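Local structure of sensor protein (Bacillus halodurans, 3O5Y) at residues I72-T77 with D81-K86; Q59-S64 with I97-I102; D15-L20 with L127-Q132. The protein is probably a two-component sensor histidine kinase that passes phosphate from ATP to a histidine, the present chain being its GAF sensory domain. All coordinates share one frame; numbering follows the deposited sequence.

In the fold
All three contacts belong to one GAF domain, whose central antiparallel sheet carries helices on both faces. Contact 2 lies deepest, its centre about 7 Å from that of the chain, and sets helix 61-68 against strand 96-103; its Tyr62 also holds the bound acetate. The centre of contact 1 lies about 9 Å from that of contact 2, at the sheet edge, and the two join directly: Glu85 OE2 is 2.6 Å from Ser60 OG, and Ile72 packs on Leu61. Contact 3 pairs the helices on the other face, its centre about 18 Å from that of contact 2, and Leu127 and Leu130 reach Leu98 and Ile100 of the shared strand. Contacts 1 and 3 do not touch.

Contact 1 (I72-T77 with D81-K86); sequences IFRSLT and DNFYEK
Leu76 CD1 presses on the rim of the Phe83 ring, in the ring plane, 3.5 Å from CZ, and this is the compact, apolar part of the contact. Within the loop, Lys86 CB covers one face of the ring, over its centre, 3.6 Å above the plane. A chi1 of 46°, with CG between the backbone N and the carbonyl carbon, points the ring back at the strand. Strand 72-75 is the outermost on this side of the antiparallel GAF sheet, and the loop containing 81-86 folds back beside it before helix 86-90; Leu61 of helix 61-68 also packs on Phe83. The polar side is looser. Arg74, its chain bent at chi2 and chi3, meets Asp81 in a salt bridge, but the bond from NE to OD2 is weak at 3.3 Å and 133°, the two flat groups being tilted 47° apart. Lys86, extended beyond CG, has its NZ fixed by a bond internal to the loop, 2.8 Å to Asp81 O and nearly in line with the carbonyl, whereas its bond across to Leu76 O is weak. A water accepts from the same NZ and lies 2.7 Å from Ser75 O and 3.0 Å from Asp81 OD2, bridging strand and loop.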
loop_
_atom_site.group_PDB
_atom_site.type_symbol
_atom_site.label_atom_id
_atom_site.label_comp_id
_atom_site.label_asym_id
_atom_site.label_seq_id
_atom_site.Cartn_x
_atom_site.Cartn_y
_atom_site.Cartn_z
ATOM N N ILE A 72 -0.708 8.506 4.383
ATOM C CA ILE A 72 0.127 8.580 5.567
ATOM C C ILE A 72 1.557 8.180 5.257
ATOM O O ILE A 72 1.800 7.167 4.621
ATOM C CB ILE A 72 -0.408 7.704 6.705
ATOM C CG1 ILE A 72 -1.765 8.241 7.174
ATOM C CG2 ILE A 72 0.603 7.668 7.859
ATOM C CD1 ILE A 72 -2.439 7.419 8.266
ATOM N N PHE A 73 2.498 8.991 5.715
ATOM C CA PHE A 73 3.885 8.630 5.648
ATOM C C PHE A 73 4.450 8.317 7.034
ATOM O O PHE A 73 4.243 9.066 7.977
ATOM C CB PHE A 73 4.702 9.743 5.015
ATOM C CG PHE A 73 6.167 9.497 5.083
ATOM C CD1 PHE A 73 6.776 8.631 4.178
ATOM C CD2 PHE A 73 6.943 10.090 6.090
ATOM C CE1 PHE A 73 8.145 8.388 4.241
ATOM C CE2 PHE A 73 8.306 9.857 6.169
ATOM C CZ PHE A 73 8.917 9.008 5.247
ATOM N N ARG A 74 5.205 7.228 7.130
ATOM C CA ARG A 74 5.833 6.881 8.387
ATOM C C ARG A 74 7.243 6.376 8.200
ATOM O O ARG A 74 7.501 5.467 7.421
ATOM C CB ARG A 74 4.994 5.853 9.155
ATOM C CG ARG A 74 4.854 6.192 10.621
ATOM C CD ARG A 74 3.671 7.149 10.934
ATOM N NE ARG A 74 2.841 6.515 11.950
ATOM C CZ ARG A 74 1.581 6.831 12.224
ATOM N NH1 ARG A 74 0.925 6.144 13.158
ATOM N NH2 ARG A 74 0.974 7.826 11.577
ATOM N N SER A 75 8.149 7.011 8.918
ATOM C CA SER A 75 9.505 6.540 9.100
ATOM C C SER A 75 9.471 5.284 9.990
ATOM O O SER A 75 8.757 5.246 10.996
ATOM C CB SER A 75 10.314 7.651 9.774
ATOM O OG SER A 75 11.680 7.568 9.451
ATOM N N LEU A 76 10.221 4.255 9.616
ATOM C CA LEU A 76 10.201 3.000 10.361
ATOM C C LEU A 76 11.317 2.953 11.417
ATOM O O LEU A 76 11.547 1.923 12.054
ATOM C CB LEU A 76 10.329 1.815 9.397
ATOM C CG LEU A 76 9.148 0.924 8.986
ATOM C CD1 LEU A 76 7.845 1.664 8.933
ATOM C CD2 LEU A 76 9.429 0.272 7.646
ATOM N N THR A 77 12.013 4.068 11.591
ATOM C CA THR A 77 13.171 4.103 12.470
ATOM C C THR A 77 12.848 4.745 13.809
ATOM O O THR A 77 13.685 4.717 14.708
ATOM C CB THR A 77 14.324 4.905 11.868
ATOM O OG1 THR A 77 13.888 6.254 11.662
ATOM C CG2 THR A 77 14.794 4.290 10.561
ATOM N N ASP A 81 7.525 4.586 18.005
ATOM C CA ASP A 81 6.312 4.503 17.194
ATOM C C ASP A 81 6.138 3.061 16.711
ATOM O O ASP A 81 6.880 2.593 15.848
ATOM C CB ASP A 81 6.397 5.494 16.013
ATOM C CG ASP A 81 5.185 5.430 15.064
ATOM O OD1 ASP A 81 4.035 5.205 15.511
ATOM O OD2 ASP A 81 5.394 5.636 13.846
ATOM N N ASN A 82 5.181 2.352 17.307
ATOM C CA ASN A 82 4.822 1.013 16.868
ATOM C C ASN A 82 3.421 1.004 16.249
ATOM O O ASN A 82 2.572 1.849 16.561
ATOM C CB ASN A 82 4.925 -0.007 18.022
ATOM C CG ASN A 82 4.850 -1.480 17.534
ATOM O OD1 ASN A 82 5.518 -1.862 16.553
ATOM N ND2 ASN A 82 4.033 -2.305 18.222
ATOM N N PHE A 83 3.216 0.063 15.337
ATOM C CA PHE A 83 1.920 -0.177 14.728
ATOM C C PHE A 83 1.911 -1.616 14.252
ATOM O O PHE A 83 2.966 -2.255 14.168
ATOM C CB PHE A 83 1.611 0.826 13.592
ATOM C CG PHE A 83 2.756 1.052 12.626
ATOM C CD1 PHE A 83 2.844 0.320 11.443
ATOM C CD2 PHE A 83 3.735 2.021 12.896
ATOM C CE1 PHE A 83 3.892 0.548 10.548
ATOM C CE2 PHE A 83 4.790 2.253 12.017
ATOM C CZ PHE A 83 4.875 1.510 10.846
ATOM N N TYR A 84 0.729 -2.145 13.968
ATOM C CA TYR A 84 0.605 -3.563 13.698
ATOM C C TYR A 84 1.504 -3.998 12.553
ATOM O O TYR A 84 2.125 -5.055 12.625
ATOM C CB TYR A 84 -0.843 -3.958 13.416
ATOM C CG TYR A 84 -0.961 -5.379 12.961
ATOM C CD1 TYR A 84 -1.037 -5.698 11.603
ATOM C CD2 TYR A 84 -0.943 -6.414 13.882
ATOM C CE1 TYR A 84 -1.113 -7.033 11.183
ATOM C CE2 TYR A 84 -1.025 -7.730 13.484
ATOM C CZ TYR A 84 -1.113 -8.040 12.137
ATOM O OH TYR A 84 -1.190 -9.364 11.766
ATOM N N GLU A 85 1.589 -3.192 11.503
ATOM C CA GLU A 85 2.320 -3.612 10.304
ATOM C C GLU A 85 3.841 -3.518 10.443
ATOM O O GLU A 85 4.580 -4.110 9.650
ATOM C CB GLU A 85 1.861 -2.802 9.090
ATOM C CG GLU A 85 0.385 -2.943 8.766
ATOM C CD GLU A 85 -0.519 -1.993 9.534
ATOM O OE1 GLU A 85 -0.099 -1.412 10.566
ATOM O OE2 GLU A 85 -1.683 -1.834 9.112
ATOM N N LYS A 86 4.300 -2.779 11.450
ATOM C CA LYS A 86 5.697 -2.378 11.539
ATOM C C LYS A 86 6.696 -3.533 11.502
ATOM O O LYS A 86 7.564 -3.564 10.633
ATOM C CB LYS A 86 5.934 -1.495 12.762
ATOM C CG LYS A 86 7.360 -1.002 12.884
ATOM C CD LYS A 86 7.459 0.234 13.761
ATOM C CE LYS A 86 8.909 0.456 14.168
ATOM N NZ LYS A 86 9.223 1.899 14.406
HETATM O O HOH W 1 7.856 4.109 13.241
#

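Contact 2 (Q59-S64 with I97-I102); sequences QSLYWS and ILVIPI. With ACT (acetate ion), chain C.
Tyr62 is a buried tyrosine that packs against Val99 through CD2 and CE2 while its hydroxyl grips an acetate ion, probably taken from the crystallisation liquor. The OH donates to OXT of the acetate at 2.7 Å, and OXT lies at the ring edge, in its plane. A chi1 of -61°, with CG anti to the carbonyl carbon, swings the ring across Val99 at about a right angle, CD2 coming 3.6 Å from Val99 CG1. The other valine methyl faces Leu61: Leu61 CD1 rests against both Val99 CG2 and Ile97 CG2, 3.7 Å from each. Val99 is thus shared by two successive residues of helix 61-68, and between 59-64 and 97-102, the latter on strand 96-103 of the GAF sheet, the contact is apolar, with no hydrogen bond across it. The helix start is fixed by Ser60 at the N-cap, whose OG accepts from Trp63 N at 3.0 Å and 174°; Glu85 binds the Leu61 and Tyr62 amides. A phenylalanine in place of Tyr62 would probably cost the acetate the bond from Tyr62 OH and Ser113 OG this partner. Ser27 OG and Arg25 NH1 also bond the acetate, so a site with hydroxyls and a guanidinium beside an apolar wall is consistent with a pocket able to take a small anion, as GAF domains often bind small molecules.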
loop_
_atom_site.group_PDB
_atom_site.type_symbol
_atom_site.label_atom_id
_atom_site.label_comp_id
_atom_site.label_asym_id
_atom_site.label_seq_id
_atom_site.Cartn_x
_atom_site.Cartn_y
_atom_site.Cartn_z
ATOM N N GLN A 59 -4.369 -0.603 16.234
ATOM C CA GLN A 59 -2.988 -0.169 16.048
ATOM C C GLN A 59 -2.515 -0.298 14.604
ATOM O O GLN A 59 -1.305 -0.376 14.352
ATOM C CB GLN A 59 -2.055 -0.948 16.979
ATOM C CG GLN A 59 -2.048 -0.434 18.410
ATOM C CD GLN A 59 -1.148 -1.249 19.334
ATOM O OE1 GLN A 59 -0.120 -1.815 18.914
ATOM N NE2 GLN A 59 -1.529 -1.310 20.608
ATOM N N SER A 60 -3.453 -0.305 13.655
ATOM C CA SER A 60 -3.097 -0.541 12.253
ATOM C C SER A 60 -2.861 0.739 11.440
ATOM O O SER A 60 -3.759 1.580 11.308
ATOM C CB SER A 60 -4.142 -1.409 11.564
ATOM O OG SER A 60 -3.986 -1.339 10.153
ATOM N N LEU A 61 -1.658 0.872 10.880
ATOM C CA LEU A 61 -1.327 2.044 10.055
ATOM C C LEU A 61 -2.218 2.050 8.807
ATOM O O LEU A 61 -2.762 3.095 8.432
ATOM C CB LEU A 61 0.142 2.024 9.631
ATOM C CG LEU A 61 0.909 3.344 9.437
ATOM C CD1 LEU A 61 2.123 3.147 8.549
ATOM C CD2 LEU A 61 0.070 4.408 8.857
ATOM N N TYR A 62 -2.371 0.882 8.183
ATOM C CA TYR A 62 -3.180 0.769 6.972
ATOM C C TYR A 62 -4.655 1.175 7.209
ATOM O O TYR A 62 -5.226 1.928 6.418
ATOM C CB TYR A 62 -3.085 -0.637 6.359
ATOM C CG TYR A 62 -1.690 -1.090 5.915
ATOM C CD1 TYR A 62 -1.458 -2.420 5.541
ATOM C CD2 TYR A 62 -0.614 -0.209 5.889
ATOM C CE1 TYR A 62 -0.204 -2.845 5.128
ATOM C CE2 TYR A 62 0.652 -0.624 5.480
ATOM C CZ TYR A 62 0.849 -1.939 5.084
ATOM O OH TYR A 62 2.101 -2.358 4.682
ATOM N N TRP A 63 -5.263 0.699 8.298
ATOM C CA TRP A 63 -6.635 1.104 8.624
ATOM C C TRP A 63 -6.731 2.574 8.982
ATOM O O TRP A 63 -7.757 3.218 8.743
ATOM C CB TRP A 63 -7.198 0.270 9.765
ATOM C CG TRP A 63 -7.823 -0.972 9.292
ATOM C CD1 TRP A 63 -7.307 -2.216 9.371
ATOM C CD2 TRP A 63 -9.073 -1.094 8.613
ATOM N NE1 TRP A 63 -8.170 -3.133 8.823
ATOM C CE2 TRP A 63 -9.265 -2.470 8.343
ATOM C CE3 TRP A 63 -10.067 -0.177 8.228
ATOM C CZ2 TRP A 63 -10.410 -2.961 7.705
ATOM C CZ3 TRP A 63 -11.195 -0.658 7.589
ATOM C CH2 TRP A 63 -11.359 -2.046 7.334
ATOM N N SER A 64 -5.657 3.114 9.542
ATOM C CA SER A 64 -5.635 4.513 9.899
ATOM C C SER A 64 -5.732 5.390 8.640
ATOM O O SER A 64 -6.437 6.398 8.633
ATOM C CB SER A 64 -4.380 4.805 10.710
ATOM O OG SER A 64 -4.351 6.155 11.089
ATOM N N ILE A 97 7.719 3.939 4.987
ATOM C CA ILE A 97 6.513 3.426 4.353
ATOM C C ILE A 97 5.553 4.562 3.976
ATOM O O ILE A 97 5.320 5.492 4.773
ATOM C CB ILE A 97 5.840 2.273 5.197
ATOM C CG1 ILE A 97 4.905 1.426 4.325
ATOM C CG2 ILE A 97 5.137 2.788 6.458
ATOM C CD1 ILE A 97 5.642 0.405 3.450
ATOM N N LEU A 98 5.054 4.510 2.741
ATOM C CA LEU A 98 4.013 5.414 2.265
ATOM C C LEU A 98 2.751 4.576 2.036
ATOM O O LEU A 98 2.782 3.575 1.339
ATOM C CB LEU A 98 4.441 6.087 0.964
ATOM C CG LEU A 98 3.431 7.063 0.361
ATOM C CD1 LEU A 98 3.261 8.262 1.302
ATOM C CD2 LEU A 98 3.830 7.512 -1.037
ATOM N N VAL A 99 1.659 4.979 2.660
ATOM C CA VAL A 99 0.444 4.204 2.708
ATOM C C VAL A 99 -0.648 5.047 2.034
ATOM O O VAL A 99 -1.066 6.090 2.533
ATOM C CB VAL A 99 0.075 3.846 4.191
ATOM C CG1 VAL A 99 -1.138 2.948 4.234
ATOM C CG2 VAL A 99 1.247 3.169 4.904
ATOM N N ILE A 100 -1.069 4.613 0.863
ATOM C CA ILE A 100 -2.099 5.303 0.140
ATOM C C ILE A 100 -3.378 4.494 0.211
ATOM O O ILE A 100 -3.417 3.396 -0.330
ATOM C CB ILE A 100 -1.707 5.451 -1.355
ATOM C CG1 ILE A 100 -0.363 6.177 -1.465
ATOM C CG2 ILE A 100 -2.852 6.167 -2.137
ATOM C CD1 ILE A 100 0.109 6.431 -2.900
ATOM N N PRO A 101 -4.419 5.031 0.868
ATOM C CA PRO A 101 -5.713 4.348 0.876
ATOM C C PRO A 101 -6.336 4.446 -0.516
ATOM O O PRO A 101 -6.308 5.500 -1.135
ATOM C CB PRO A 101 -6.535 5.152 1.881
ATOM C CG PRO A 101 -5.976 6.562 1.782
ATOM C CD PRO A 101 -4.499 6.396 1.434
ATOM N N ILE A 102 -6.867 3.343 -1.020
ATOM C CA ILE A 102 -7.465 3.353 -2.346
ATOM C C ILE A 102 -8.972 3.449 -2.205
ATOM O O ILE A 102 -9.600 2.552 -1.661
ATOM C CB ILE A 102 -7.096 2.099 -3.108
ATOM C CG1 ILE A 102 -5.574 1.986 -3.187
ATOM C CG2 ILE A 102 -7.677 2.152 -4.497
ATOM C CD1 ILE A 102 -5.135 0.552 -3.267
HETATM C C ACT C . 2.584 -5.890 4.439
HETATM O O ACT C . 2.373 -5.821 5.691
HETATM O OXT ACT C . 2.284 -4.888 3.721
HETATM C CH3 ACT C . 3.168 -7.137 3.860
#

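Contact 3 (D15-L20 with L127-Q132); sequences DKLKLL and LAFLEQ
Leu17 and Leu130 both carry CG anti to the carbonyl carbon (chi1 -70° and -75°), which slants their branches into the gap between two helices until the CD2 methyls stand 3.6 Å apart. Phe129 takes the other course: its CG lies anti to the backbone N, chi1 175°, and the ring reaches across to Leu20. There Leu20 CD1 comes 3.5 Å from Phe129 CZ, the two side chains crossing at about a right angle, while Leu17 CD2 approaches the ring edge near its plane at a looser 4.4 Å from CE1. The large ring helps to span a wide separation, for the short axes of 15-20 and 127-132 approach no closer than 12.5 Å and run antiparallel at 170°. No hydrogen bond joins the segments, so the pairing rests on apolar side chains alone. Its Leu17-Leu130 side is buried, whereas Leu20 is exposed and Phe129 partly so. This antiparallel pair of helices, from near the beginning and end of the modelled chain, belongs to the GAF fold. Phe23 packs on Leu17 and Val21 on Phe129, both from the loop leading to strand 25-32, while Leu130 reaches down to Leu98 and Ile100 of strand 96-103, fixing helix 124-142 to the sheet with helix 6-20 alongside.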
loop_
_atom_site.group_PDB
_atom_site.type_symbol
_atom_site.label_atom_id
_atom_site.label_comp_id
_atom_site.label_asym_id
_atom_site.label_seq_id
_atom_site.Cartn_x
_atom_site.Cartn_y
_atom_site.Cartn_z
ATOM N N ASP A 15 4.308 -2.620 -12.855
ATOM C CA ASP A 15 5.215 -2.466 -13.990
ATOM C C ASP A 15 5.452 -1.009 -14.368
ATOM O O ASP A 15 6.526 -0.660 -14.834
ATOM C CB ASP A 15 4.722 -3.220 -15.235
ATOM C CG ASP A 15 4.744 -4.735 -15.073
ATOM O OD1 ASP A 15 5.616 -5.261 -14.354
ATOM O OD2 ASP A 15 3.869 -5.403 -15.686
ATOM N N LYS A 16 4.451 -0.157 -14.201
ATOM C CA LYS A 16 4.640 1.243 -14.535
ATOM C C LYS A 16 5.467 1.923 -13.452
ATOM O O LYS A 16 6.355 2.740 -13.756
ATOM C CB LYS A 16 3.311 1.960 -14.699
ATOM C CG LYS A 16 2.460 1.486 -15.860
ATOM C CD LYS A 16 1.004 1.625 -15.421
ATOM C CE LYS A 16 0.004 1.705 -16.547
ATOM N NZ LYS A 16 -1.278 2.318 -16.044
ATOM N N LEU A 17 5.192 1.574 -12.197
ATOM C CA LEU A 17 5.873 2.197 -11.065
ATOM C C LEU A 17 7.369 1.938 -11.090
ATOM O O LEU A 17 8.159 2.839 -10.829
ATOM C CB LEU A 17 5.263 1.778 -9.723
ATOM C CG LEU A 17 3.868 2.346 -9.435
ATOM C CD1 LEU A 17 3.461 1.991 -8.028
ATOM C CD2 LEU A 17 3.824 3.859 -9.636
ATOM N N LYS A 18 7.750 0.716 -11.433
ATOM C CA LYS A 18 9.149 0.381 -11.636
ATOM C C LYS A 18 9.923 1.415 -12.480
ATOM O O LYS A 18 11.107 1.654 -12.243
ATOM C CB LYS A 18 9.254 -0.999 -12.273
ATOM C CG LYS A 18 8.982 -2.136 -11.312
ATOM C CD LYS A 18 8.557 -3.411 -12.045
ATOM C CE LYS A 18 9.730 -4.382 -12.240
ATOM N NZ LYS A 18 9.249 -5.797 -12.438
ATOM N N LEU A 19 9.245 2.038 -13.437
ATOM C CA LEU A 19 9.897 2.897 -14.418
ATOM C C LEU A 19 9.783 4.363 -14.100
ATOM O O LEU A 19 10.459 5.190 -14.722
ATOM C CB LEU A 19 9.291 2.648 -15.808
ATOM C CG LEU A 19 9.450 1.208 -16.328
ATOM C CD1 LEU A 19 8.507 0.901 -17.460
ATOM C CD2 LEU A 19 10.895 0.895 -16.715
ATOM N N LEU A 20 8.931 4.694 -13.136
ATOM C CA LEU A 20 8.532 6.077 -12.906
ATOM C C LEU A 20 8.851 6.607 -11.511
ATOM O O LEU A 20 9.031 7.823 -11.319
ATOM C CB LEU A 20 7.037 6.210 -13.175
ATOM C CG LEU A 20 6.687 6.073 -14.662
ATOM C CD1 LEU A 20 5.183 5.959 -14.856
ATOM C CD2 LEU A 20 7.251 7.246 -15.441
ATOM N N LEU A 127 4.337 12.194 -5.199
ATOM C CA LEU A 127 3.095 12.026 -4.450
ATOM C C LEU A 127 1.871 12.414 -5.266
ATOM O O LEU A 127 0.862 11.726 -5.201
ATOM C CB LEU A 127 3.109 12.769 -3.098
ATOM C CG LEU A 127 4.135 12.280 -2.062
ATOM C CD1 LEU A 127 4.395 13.338 -0.995
ATOM C CD2 LEU A 127 3.692 11.004 -1.395
ATOM N N ALA A 128 1.951 13.512 -6.015
ATOM C CA ALA A 128 0.844 13.925 -6.906
ATOM C C ALA A 128 0.600 12.865 -7.965
ATOM O O ALA A 128 -0.551 12.471 -8.205
ATOM C CB ALA A 128 1.120 15.265 -7.566
ATOM N N PHE A 129 1.686 12.370 -8.554
ATOM C CA PHE A 129 1.584 11.337 -9.580
ATOM C C PHE A 129 0.953 10.054 -9.029
ATOM O O PHE A 129 0.033 9.536 -9.613
ATOM C CB PHE A 129 2.950 11.064 -10.224
ATOM C CG PHE A 129 2.931 9.940 -11.206
ATOM C CD1 PHE A 129 3.429 8.686 -10.852
ATOM C CD2 PHE A 129 2.402 10.130 -12.494
ATOM C CE1 PHE A 129 3.405 7.639 -11.750
ATOM C CE2 PHE A 129 2.366 9.084 -13.425
ATOM C CZ PHE A 129 2.860 7.832 -13.059
ATOM N N LEU A 130 1.442 9.554 -7.904
ATOM C CA LEU A 130 0.859 8.368 -7.264
ATOM C C LEU A 130 -0.621 8.488 -6.932
ATOM O O LEU A 130 -1.371 7.524 -7.119
ATOM C CB LEU A 130 1.617 8.008 -5.985
ATOM C CG LEU A 130 2.975 7.363 -6.238
ATOM C CD1 LEU A 130 3.734 7.271 -4.939
ATOM C CD2 LEU A 130 2.838 5.982 -6.899
ATOM N N GLU A 131 -1.028 9.653 -6.427
ATOM C CA GLU A 131 -2.413 9.867 -5.999
ATOM C C GLU A 131 -3.373 9.787 -7.200
ATOM O O GLU A 131 -4.452 9.182 -7.114
ATOM C CB GLU A 131 -2.576 11.211 -5.259
ATOM N N GLN A 132 -2.955 10.382 -8.312
ATOM C CA GLN A 132 -3.747 10.390 -9.520
ATOM C C GLN A 132 -3.810 8.952 -10.055
ATOM O O GLN A 132 -4.893 8.438 -10.368
ATOM C CB GLN A 132 -3.190 11.430 -10.511
ATOM C CG GLN A 132 -3.202 11.072 -11.997
ATOM C CD GLN A 132 -1.918 10.377 -12.430
ATOM O OE1 GLN A 132 -0.818 10.820 -12.095
ATOM N NE2 GLN A 132 -2.052 9.283 -13.162
#